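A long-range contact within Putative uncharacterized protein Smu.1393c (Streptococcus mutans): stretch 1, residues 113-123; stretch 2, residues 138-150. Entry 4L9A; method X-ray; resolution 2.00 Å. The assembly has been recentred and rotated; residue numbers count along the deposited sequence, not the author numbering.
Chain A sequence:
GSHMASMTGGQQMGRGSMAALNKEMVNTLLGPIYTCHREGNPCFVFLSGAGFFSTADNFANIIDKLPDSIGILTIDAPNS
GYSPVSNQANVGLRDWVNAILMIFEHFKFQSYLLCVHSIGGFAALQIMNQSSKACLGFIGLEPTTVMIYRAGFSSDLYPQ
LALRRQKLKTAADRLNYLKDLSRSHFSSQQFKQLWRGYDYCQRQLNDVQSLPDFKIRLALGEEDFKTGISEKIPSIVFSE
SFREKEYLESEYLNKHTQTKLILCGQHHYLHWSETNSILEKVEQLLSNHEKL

Stretch 1 (113-123) LLCVHSIGGFA
Stretch 2 (138-150) FIGLEPTTVMIYR

Two neighbouring parallel β-strands, joined by a regular backbone ladder, carry their pairing past the strand ends into a turn and a helix-capping loop, burying 763 Å² in all. Strands 113-117 and 138-141 run 7° from parallel, their axes approaching to 4.8 Å. The register pairs Leu114 with Phe138, Cys115 with Ile139, Val116 with Gly140 and His117 with Leu141, at CA-CA distances of 5.0, 4.5, 5.2 and 4.7 Å.

As parallel strands require, hydrogen bonds alternate in direction: Ile139 N to Leu114 O (2.8 Å), Val116 N to Ile139 O (3.0 Å), Leu141 N to Val116 O (2.9 Å, 176° at the hydrogen) and Ser118 N to Leu141 O (3.1 Å). Beyond the strands, Thr144 N donates to Ser118 O (2.9 Å). Ser118 O also accepts from Gly121 N (2.9 Å). A type II' turn from His117 to Gly120, closed by Gly120 N to His117 O (3.1 Å), leads into the helix; Ser118 adopts phi/psi 55/-124.

Side chains alternate between the sheet faces. On one, Val116 (chi1 m) sets CG2 3.6 Å from CZ of Phe138 (chi1 t, chi2 76°). Gly140 leaves room for this ring: an ideal CB would lie 2.6 Å from Phe138 CE2. On the other face, Cys115 (t) brings SG to 3.7 Å from CD2 of Leu141 (m, m), and Cys115 CB lies 4.1 Å from CB of Ile139 (m, m).

Past the sheet, Phe122 (m, chi2 -64°) reaches the second stretch with its ring. Thr144 O lies over one face, 3.6 Å from Phe122 CZ, while the ring edge points toward the face of Tyr149 (t, chi2 85°), with centroids 5.6 Å apart and planes at 78°. Thr145 (p) caps the helix bearing Tyr149, its OG1 accepting from Ile148 N at 3.0 Å.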

ATOM      1  N   LEU A 113       0.563 -10.930  -7.304  1.00 38.85           N
ATOM      2  CA  LEU A 113       1.051  -9.594  -7.631  1.00 39.29           C
ATOM      3  C   LEU A 113       0.830  -8.736  -6.402  1.00 36.45           C
ATOM      4  O   LEU A 113      -0.171  -8.888  -5.700  1.00 33.43           O
ATOM      5  CB  LEU A 113       0.301  -8.998  -8.821  1.00 37.03           C
ATOM      6  CG  LEU A 113       0.616  -9.579 -10.199  1.00 42.29           C
ATOM      7  CD1 LEU A 113      -0.182 -10.851 -10.426  1.00 41.83           C
ATOM      8  CD2 LEU A 113       0.305  -8.551 -11.278  1.00 42.26           C
ATOM      9  N   LEU A 114       1.786  -7.863  -6.121  1.00 29.81           N
ATOM     10  CA  LEU A 114       1.666  -6.915  -5.027  1.00 25.36           C
ATOM     11  C   LEU A 114       1.172  -5.586  -5.575  1.00 27.55           C
ATOM     12  O   LEU A 114       1.688  -5.100  -6.584  1.00 28.62           O
ATOM     13  CB  LEU A 114       3.026  -6.709  -4.367  1.00 31.67           C
ATOM     14  CG  LEU A 114       3.311  -7.597  -3.160  1.00 36.50           C
ATOM     15  CD1 LEU A 114       4.799  -7.600  -2.814  1.00 32.12           C
ATOM     16  CD2 LEU A 114       2.458  -7.139  -1.985  1.00 36.90           C
ATOM     17  N   CYS A 115       0.180  -5.002  -4.910  1.00 23.90           N
ATOM     18  CA  CYS A 115      -0.320  -3.681  -5.268  1.00 24.64           C
ATOM     19  C   CYS A 115      -0.263  -2.839  -4.009  1.00 28.34           C
ATOM     20  O   CYS A 115      -0.908  -3.158  -3.013  1.00 27.38           O
ATOM     21  CB  CYS A 115      -1.761  -3.762  -5.797  1.00 26.71           C
ATOM     22  SG  CYS A 115      -2.505  -2.142  -6.255  1.00 28.01           S
ATOM     23  N   VAL A 116       0.534  -1.778  -4.029  1.00 22.18           N
ATOM     24  CA  VAL A 116       0.730  -1.004  -2.809  1.00 17.09           C
ATOM     25  C   VAL A 116       0.609   0.481  -3.065  1.00 20.78           C
ATOM     26  O   VAL A 116       0.807   0.963  -4.201  1.00 25.56           O
ATOM     27  CB  VAL A 116       2.114  -1.296  -2.170  1.00 25.44           C
ATOM     28  CG1 VAL A 116       2.379  -2.789  -2.141  1.00 24.20           C
ATOM     29  CG2 VAL A 116       3.240  -0.573  -2.957  1.00 21.13           C
ATOM     30  N   HIS A 117       0.287   1.204  -1.999  1.00 19.85           N
ATOM     31  CA  HIS A 117       0.330   2.657  -2.009  1.00 23.06           C
ATOM     32  C   HIS A 117       1.418   3.122  -1.055  1.00 23.28           C
ATOM     33  O   HIS A 117       1.574   2.566   0.031  1.00 22.96           O
ATOM     34  CB  HIS A 117      -1.024   3.233  -1.576  1.00 18.68           C
ATOM     35  CG  HIS A 117      -1.064   4.726  -1.553  1.00 24.29           C
ATOM     36  ND1 HIS A 117      -1.387   5.449  -0.422  1.00 22.61           N
ATOM     37  CD2 HIS A 117      -0.814   5.640  -2.521  1.00 22.74           C
ATOM     38  CE1 HIS A 117      -1.344   6.739  -0.699  1.00 28.54           C
ATOM     39  NE2 HIS A 117      -0.994   6.883  -1.968  1.00 25.83           N
ATOM     40  N   SER A 118       2.207   4.107  -1.481  1.00 20.71           N
ATOM     41  CA  SER A 118       3.049   4.840  -0.554  1.00 18.66           C
ATOM     42  C   SER A 118       3.978   3.925   0.265  1.00 21.53           C
ATOM     43  O   SER A 118       4.751   3.148  -0.296  1.00 26.28           O
ATOM     44  CB  SER A 118       2.139   5.668   0.370  1.00 27.99           C
ATOM     45  OG  SER A 118       2.847   6.691   1.031  1.00 28.71           O
ATOM     46  N   ILE A 119       3.895   4.011   1.591  1.00 20.51           N
ATOM     47  CA  ILE A 119       4.867   3.347   2.458  1.00 23.16           C
ATOM     48  C   ILE A 119       4.847   1.818   2.324  1.00 23.73           C
ATOM     49  O   ILE A 119       5.827   1.139   2.673  1.00 23.83           O
ATOM     50  CB  ILE A 119       4.699   3.772   3.946  1.00 34.24           C
ATOM     51  CG1 ILE A 119       6.019   3.670   4.699  1.00 41.01           C
ATOM     52  CG2 ILE A 119       3.589   2.992   4.643  1.00 31.86           C
ATOM     53  CD1 ILE A 119       6.979   4.789   4.355  1.00 46.06           C
ATOM     54  N   GLY A 120       3.745   1.286   1.806  1.00 19.32           N
ATOM     55  CA  GLY A 120       3.652  -0.140   1.526  1.00 23.55           C
ATOM     56  C   GLY A 120       4.750  -0.633   0.590  1.00 28.70           C
ATOM     57  O   GLY A 120       5.010  -1.837   0.503  1.00 24.63           O
ATOM     58  N   GLY A 121       5.393   0.294  -0.118  1.00 22.59           N
ATOM     59  CA  GLY A 121       6.489  -0.064  -1.009  1.00 23.01           C
ATOM     60  C   GLY A 121       7.663  -0.743  -0.306  1.00 22.66           C
ATOM     61  O   GLY A 121       8.277  -1.669  -0.856  1.00 22.57           O
ATOM     62  N   PHE A 122       7.982  -0.301   0.907  1.00 24.02           N
ATOM     63  CA  PHE A 122       9.148  -0.849   1.611  1.00 26.55           C
ATOM     64  C   PHE A 122       8.984  -2.338   1.940  1.00 27.96           C
ATOM     65  O   PHE A 122       9.868  -3.147   1.651  1.00 26.24           O
ATOM     66  CB  PHE A 122       9.483  -0.019   2.860  1.00 27.55           C
ATOM     67  CG  PHE A 122      10.075   1.343   2.538  1.00 32.02           C
ATOM     68  CD1 PHE A 122      11.297   1.441   1.894  1.00 34.58           C
ATOM     69  CD2 PHE A 122       9.412   2.511   2.874  1.00 33.86           C
ATOM     70  CE1 PHE A 122      11.844   2.673   1.595  1.00 40.85           C
ATOM     71  CE2 PHE A 122       9.967   3.768   2.564  1.00 31.58           C
ATOM     72  CZ  PHE A 122      11.174   3.834   1.931  1.00 33.37           C
ATOM     73  N   ALA A 123       7.857  -2.701   2.543  1.00 23.85           N
ATOM     74  CA  ALA A 123       7.570  -4.115   2.786  1.00 22.86           C
ATOM     75  C   ALA A 123       7.545  -4.885   1.465  1.00 24.08           C
ATOM     76  O   ALA A 123       8.083  -5.974   1.369  1.00 27.58           O
ATOM     77  CB  ALA A 123       6.236  -4.280   3.534  1.00 20.06           C
ATOM     78  N   PHE A 138       4.628  -6.124  -9.803  1.00 26.84           N
ATOM     79  CA  PHE A 138       4.472  -5.098  -8.783  1.00 29.49           C
ATOM     80  C   PHE A 138       3.663  -3.950  -9.365  1.00 28.07           C
ATOM     81  O   PHE A 138       3.944  -3.496 -10.469  1.00 27.07           O
ATOM     82  CB  PHE A 138       5.838  -4.594  -8.317  1.00 29.13           C
ATOM     83  CG  PHE A 138       5.760  -3.439  -7.350  1.00 28.52           C
ATOM     84  CD1 PHE A 138       5.405  -3.650  -6.024  1.00 24.45           C
ATOM     85  CD2 PHE A 138       6.051  -2.145  -7.772  1.00 27.99           C
ATOM     86  CE1 PHE A 138       5.329  -2.592  -5.125  1.00 23.59           C
ATOM     87  CE2 PHE A 138       5.975  -1.088  -6.892  1.00 24.33           C
ATOM     88  CZ  PHE A 138       5.611  -1.305  -5.561  1.00 25.55           C
ATOM     89  N   ILE A 139       2.650  -3.501  -8.631  1.00 27.98           N
ATOM     90  CA  ILE A 139       1.837  -2.365  -9.044  1.00 28.63           C
ATOM     91  C   ILE A 139       1.957  -1.303  -7.961  1.00 28.69           C
ATOM     92  O   ILE A 139       1.481  -1.483  -6.841  1.00 27.09           O
ATOM     93  CB  ILE A 139       0.352  -2.750  -9.218  1.00 24.55           C
ATOM     94  CG1 ILE A 139       0.206  -4.025 -10.065  1.00 30.02           C
ATOM     95  CG2 ILE A 139      -0.429  -1.595  -9.810  1.00 29.47           C
ATOM     96  CD1 ILE A 139       0.757  -3.903 -11.474  1.00 37.79           C
ATOM     97  N   GLY A 140       2.629  -0.203  -8.259  1.00 23.19           N
ATOM     98  CA  GLY A 140       2.861   0.770  -7.209  1.00 23.19           C
ATOM     99  C   GLY A 140       2.170   2.089  -7.476  1.00 27.81           C
ATOM    100  O   GLY A 140       2.340   2.686  -8.535  1.00 30.66           O
ATOM    101  N   LEU A 141       1.379   2.532  -6.513  1.00 22.37           N
ATOM    102  CA  LEU A 141       0.778   3.849  -6.571  1.00 20.29           C
ATOM    103  C   LEU A 141       1.604   4.778  -5.686  1.00 24.27           C
ATOM    104  O   LEU A 141       1.519   4.711  -4.463  1.00 25.59           O
ATOM    105  CB  LEU A 141      -0.682   3.800  -6.105  1.00 22.50           C
ATOM    106  CG  LEU A 141      -1.639   2.892  -6.893  1.00 29.51           C
ATOM    107  CD1 LEU A 141      -1.379   2.920  -8.400  1.00 23.93           C
ATOM    108  CD2 LEU A 141      -1.584   1.451  -6.367  1.00 29.02           C
ATOM    109  N   GLU A 142       2.421   5.630  -6.316  1.00 22.82           N
ATOM    110  CA  GLU A 142       3.382   6.474  -5.595  1.00 23.13           C
ATOM    111  C   GLU A 142       4.046   5.780  -4.397  1.00 22.06           C
ATOM    112  O   GLU A 142       4.003   6.266  -3.259  1.00 19.11           O
ATOM    113  CB  GLU A 142       2.747   7.822  -5.207  1.00 25.93           C
ATOM    114  CG  GLU A 142       2.563   8.716  -6.457  1.00 29.09           C
ATOM    115  CD  GLU A 142       2.299  10.175  -6.151  1.00 28.71           C
ATOM    116  OE1 GLU A 142       2.199  10.557  -4.959  1.00 29.58           O
ATOM    117  OE2 GLU A 142       2.174  10.946  -7.127  1.00 36.85           O
ATOM    118  N   PRO A 143       4.651   4.617  -4.652  1.00 20.07           N
ATOM    119  CA  PRO A 143       5.357   3.919  -3.573  1.00 19.86           C
ATOM    120  C   PRO A 143       6.486   4.792  -3.036  1.00 26.06           C
ATOM    121  O   PRO A 143       7.146   5.492  -3.811  1.00 22.70           O
ATOM    122  CB  PRO A 143       5.915   2.670  -4.263  1.00 23.80           C
ATOM    123  CG  PRO A 143       6.025   3.061  -5.714  1.00 23.51           C
ATOM    124  CD  PRO A 143       4.856   3.986  -5.966  1.00 19.12           C
ATOM    125  N   THR A 144       6.690   4.762  -1.723  1.00 24.44           N
ATOM    126  CA  THR A 144       7.658   5.634  -1.082  1.00 27.24           C
ATOM    127  C   THR A 144       9.085   5.238  -1.465  1.00 25.13           C
ATOM    128  O   THR A 144       9.489   4.095  -1.239  1.00 25.23           O
ATOM    129  CB  THR A 144       7.480   5.608   0.457  1.00 27.82           C
ATOM    130  OG1 THR A 144       6.093   5.803   0.775  1.00 24.03           O
ATOM    131  CG2 THR A 144       8.304   6.720   1.104  1.00 28.48           C
ATOM    132  N   THR A 145       9.836   6.169  -2.063  1.00 30.43           N
ATOM    133  CA  THR A 145      11.234   5.911  -2.417  1.00 28.78           C
ATOM    134  C   THR A 145      12.185   6.239  -1.271  1.00 33.40           C
ATOM    135  O   THR A 145      11.881   7.068  -0.402  1.00 28.83           O
ATOM    136  CB  THR A 145      11.706   6.740  -3.625  1.00 32.46           C
ATOM    137  OG1 THR A 145      11.543   8.140  -3.339  1.00 30.49           O
ATOM    138  CG2 THR A 145      10.935   6.363  -4.890  1.00 27.45           C
ATOM    139  N   VAL A 146      13.349   5.598  -1.287  1.00 26.78           N
ATOM    140  CA  VAL A 146      14.379   5.898  -0.312  1.00 34.94           C
ATOM    141  C   VAL A 146      14.725   7.383  -0.417  1.00 45.78           C
ATOM    142  O   VAL A 146      14.935   8.054   0.594  1.00 36.93           O
ATOM    143  CB  VAL A 146      15.637   5.051  -0.544  1.00 44.89           C
ATOM    144  CG1 VAL A 146      16.773   5.556   0.318  1.00 48.20           C
ATOM    145  CG2 VAL A 146      15.343   3.579  -0.258  1.00 47.69           C
HETATM  146  N   MSE A 147      14.740   7.903  -1.641  1.00 45.91           N
HETATM  147  CA  MSE A 147      15.003   9.323  -1.835  1.00 47.65           C
HETATM  148  C   MSE A 147      14.006  10.209  -1.089  1.00 46.67           C
HETATM  149  O   MSE A 147      14.404  11.049  -0.282  1.00 48.16           O
HETATM  150  CB  MSE A 147      14.998   9.687  -3.315  1.00 51.38           C
HETATM  151  CG  MSE A 147      15.465  11.112  -3.583  1.00 60.29           C
HETATM  152 SE   MSE A 147      14.731  11.800  -5.255  1.00 74.46          SE
HETATM  153  CE  MSE A 147      12.986  12.375  -4.584  1.00 51.23           C
ATOM    154  N   ILE A 148      12.717  10.035  -1.364  1.00 44.67           N
ATOM    155  CA  ILE A 148      11.712  10.881  -0.729  1.00 51.75           C
ATOM    156  C   ILE A 148      11.701  10.630   0.781  1.00 44.07           C
ATOM    157  O   ILE A 148      11.500  11.547   1.571  1.00 45.22           O
ATOM    158  CB  ILE A 148      10.298  10.693  -1.350  1.00 42.64           C
ATOM    159  CG1 ILE A 148       9.439  11.950  -1.163  1.00 43.39           C
ATOM    160  CG2 ILE A 148       9.599   9.462  -0.780  1.00 40.77           C
ATOM    161  CD1 ILE A 148       9.919  13.135  -1.942  1.00 53.83           C
ATOM    162  N   TYR A 149      11.947   9.387   1.181  1.00 42.94           N
ATOM    163  CA  TYR A 149      11.946   9.046   2.596  1.00 42.81           C
ATOM    164  C   TYR A 149      13.074   9.747   3.342  1.00 49.97           C
ATOM    165  O   TYR A 149      12.852  10.294   4.423  1.00 54.18           O
ATOM    166  CB  TYR A 149      12.044   7.531   2.812  1.00 52.71           C
ATOM    167  CG  TYR A 149      12.046   7.172   4.276  1.00 59.06           C
ATOM    168  CD1 TYR A 149      10.855   7.031   4.974  1.00 64.54           C
ATOM    169  CD2 TYR A 149      13.238   7.013   4.970  1.00 62.52           C
ATOM    170  CE1 TYR A 149      10.850   6.717   6.315  1.00 69.87           C
ATOM    171  CE2 TYR A 149      13.244   6.705   6.310  1.00 66.40           C
ATOM    172  CZ  TYR A 149      12.050   6.557   6.977  1.00 70.46           C
ATOM    173  OH  TYR A 149      12.054   6.244   8.312  1.00 79.33           O
ATOM    174  N   ARG A 150      14.277   9.729   2.769  1.00 48.09           N
ATOM    175  CA  ARG A 150      15.429  10.417   3.359  1.00 52.33           C
ATOM    176  C   ARG A 150      15.207  11.919   3.498  1.00 59.42           C
ATOM    177  O   ARG A 150      15.684  12.540   4.441  1.00 58.94           O
ATOM    178  CB  ARG A 150      16.698  10.183   2.532  1.00 57.44           C
ATOM    179  CG  ARG A 150      17.362   8.842   2.748  1.00 60.77           C
ATOM    180  CD  ARG A 150      18.643   8.704   1.940  1.00 69.76           C
ATOM    181  NE  ARG A 150      19.184   7.355   2.064  1.00 78.05           N
ATOM    182  CZ  ARG A 150      19.693   6.654   1.056  1.00 85.64           C
ATOM    183  NH1 ARG A 150      20.158   5.428   1.265  1.00 82.23           N
ATOM    184  NH2 ARG A 150      19.738   7.178  -0.162  1.00 88.84           N
TER